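Local coordinates for protein exosome complex component Rrp42 (Pyrococcus abyssi, PDB 2PO1) that probably serves as a non-catalytic subunit of the RNA-degrading exosome and helps to shape the active site of its partner Rrp41, at residues C[34-39]-C[149-154]. Sequence-based numbering, arbitrary orientation.
Sequences EDYRPI and DGNLMD
Arg37 reaches from the loop before strand 39-43 to the turn that leads into helix 152-166, and Tyr36 to the first turn of the helix. The guanidinium of Arg37 meets two backbone carbonyls with its edge. Arg37 NH2 donates to Gly150 O at 2.9 Å, in the guanidinium plane and nearly straight (173°). Arg37 NH1 donates to Asp149 O at 2.6 Å, but this bond is bent (133°) and the oxygen is tilted from the plane. Arg37 NH2 also lies 3.5 Å from Asn151 CB and forms a salt bridge with Asp211. An alanine in place of Arg37 would probably leave both carbonyls without these donors and Asp211 without its cationic mate.

The tight part is at Asp154, where two bonds converge on OD2. Tyr36 OH donates to Asp154 OD2 over a very short 2.4 Å, a length that is doubtful, with ring and carboxylate nearly coplanar. Asn151 ND2 donates to Asp154 OD2 at 2.9 Å, from above the carboxylate plane, and also bonds Asp211. Asn151 is the N-cap of the helix, and Asn151 OD1 accepts from Asp154 N at 3.3 Å. Thr200 bonds the other carboxylate oxygen, OD1.

The side chain of Asp149 is joined more loosely, through a water. Asp149 OD1 stays 4.2 Å from Arg37 NH1, and the water bridges the two. A basic side chain of another protein chain pairs with this carboxylate.

Within this RNase PH-family domain, the buried polar network ties the loop to the helix start. The two donors would probably stabilise negative charge on Asp154, and Arg37 that on Asp211 and, less directly, Asp149.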
# COMPACT_ATOMS: atom_id res chain seq x y z
N GLU C 34 -16.95 -37.42 14.00
CA GLU C 34 -16.40 -36.65 15.14
C GLU C 34 -14.90 -36.84 15.34
O GLU C 34 -14.34 -36.38 16.34
CB GLU C 34 -17.21 -36.87 16.45
CG GLU C 34 -18.63 -36.25 16.40
CD GLU C 34 -19.44 -36.55 17.64
OE1 GLU C 34 -18.87 -37.15 18.59
OE2 GLU C 34 -20.65 -36.18 17.64
N ASP C 35 -14.23 -37.45 14.37
CA ASP C 35 -12.81 -37.68 14.52
C ASP C 35 -11.97 -36.60 13.87
O ASP C 35 -12.26 -36.16 12.76
CB ASP C 35 -12.46 -39.01 13.92
CG ASP C 35 -13.12 -40.13 14.64
OD1 ASP C 35 -13.53 -39.93 15.79
OD2 ASP C 35 -13.26 -41.19 14.06
N TYR C 36 -10.92 -36.20 14.58
CA TYR C 36 -9.83 -35.43 13.99
C TYR C 36 -8.95 -36.36 13.23
O TYR C 36 -8.86 -37.53 13.59
CB TYR C 36 -9.00 -34.77 15.10
CG TYR C 36 -9.58 -33.43 15.39
CD1 TYR C 36 -10.76 -33.32 16.09
CD2 TYR C 36 -8.97 -32.28 14.91
CE1 TYR C 36 -11.33 -32.09 16.33
CE2 TYR C 36 -9.51 -31.06 15.17
CZ TYR C 36 -10.69 -30.97 15.85
OH TYR C 36 -11.28 -29.75 16.07
N ARG C 37 -8.25 -35.81 12.24
CA ARG C 37 -7.21 -36.53 11.53
C ARG C 37 -6.11 -36.67 12.55
O ARG C 37 -6.19 -36.00 13.57
CB ARG C 37 -6.71 -35.69 10.36
CG ARG C 37 -7.67 -35.58 9.23
CD ARG C 37 -7.27 -34.44 8.29
NE ARG C 37 -7.50 -33.16 8.91
CZ ARG C 37 -7.22 -32.00 8.32
NH1 ARG C 37 -6.64 -31.98 7.12
NH2 ARG C 37 -7.50 -30.84 8.93
N PRO C 38 -5.07 -37.48 12.26
CA PRO C 38 -4.04 -37.54 13.28
C PRO C 38 -3.44 -36.19 13.57
O PRO C 38 -3.28 -35.38 12.66
CB PRO C 38 -3.01 -38.52 12.68
CG PRO C 38 -3.78 -39.36 11.73
CD PRO C 38 -4.74 -38.34 11.12
N ILE C 39 -3.19 -35.93 14.85
CA ILE C 39 -2.70 -34.63 15.28
C ILE C 39 -1.28 -34.82 15.72
O ILE C 39 -0.95 -35.78 16.42
CB ILE C 39 -3.52 -34.06 16.43
CG1 ILE C 39 -4.92 -33.68 15.93
CG2 ILE C 39 -2.88 -32.74 16.92
CD1 ILE C 39 -5.97 -33.49 17.07
N ASP C 149 -4.29 -28.18 4.30
CA ASP C 149 -5.04 -29.33 3.86
C ASP C 149 -6.32 -29.38 4.65
O ASP C 149 -6.78 -30.46 5.01
CB ASP C 149 -4.30 -30.63 4.08
CG ASP C 149 -4.83 -31.74 3.18
OD1 ASP C 149 -4.75 -32.94 3.53
OD2 ASP C 149 -5.31 -31.40 2.06
N GLY C 150 -6.80 -28.21 5.01
CA GLY C 150 -8.11 -28.10 5.62
C GLY C 150 -8.01 -27.84 7.09
O GLY C 150 -7.05 -28.24 7.76
N ASN C 151 -9.07 -27.24 7.63
CA ASN C 151 -9.11 -26.89 9.03
C ASN C 151 -7.95 -26.04 9.56
O ASN C 151 -7.38 -26.34 10.58
CB ASN C 151 -9.45 -28.12 9.92
CG ASN C 151 -10.02 -27.72 11.24
OD1 ASN C 151 -10.39 -26.55 11.41
ND2 ASN C 151 -10.16 -28.68 12.18
N LEU C 152 -7.62 -24.92 8.87
CA LEU C 152 -6.66 -24.02 9.38
C LEU C 152 -7.07 -23.48 10.74
O LEU C 152 -6.26 -23.29 11.61
CB LEU C 152 -6.47 -22.85 8.38
CG LEU C 152 -5.98 -23.24 6.99
CD1 LEU C 152 -5.85 -22.00 6.11
CD2 LEU C 152 -4.65 -23.99 7.16
N MET C 153 -8.35 -23.17 10.94
CA MET C 153 -8.76 -22.54 12.15
C MET C 153 -8.32 -23.34 13.37
O MET C 153 -7.68 -22.82 14.28
CB MET C 153 -10.27 -22.37 12.13
CG MET C 153 -10.73 -21.73 13.39
SD MET C 153 -10.54 -19.99 13.27
CE MET C 153 -11.81 -19.57 12.05
N ASP C 154 -8.59 -24.63 13.38
CA ASP C 154 -8.26 -25.39 14.58
C ASP C 154 -6.77 -25.58 14.67
O ASP C 154 -6.18 -25.50 15.72
CB ASP C 154 -8.92 -26.75 14.60
CG ASP C 154 -10.43 -26.67 14.62
OD1 ASP C 154 -10.93 -25.56 14.50
OD2 ASP C 154 -11.13 -27.72 14.77
O HOH W 1 -4.87 -33.86 5.80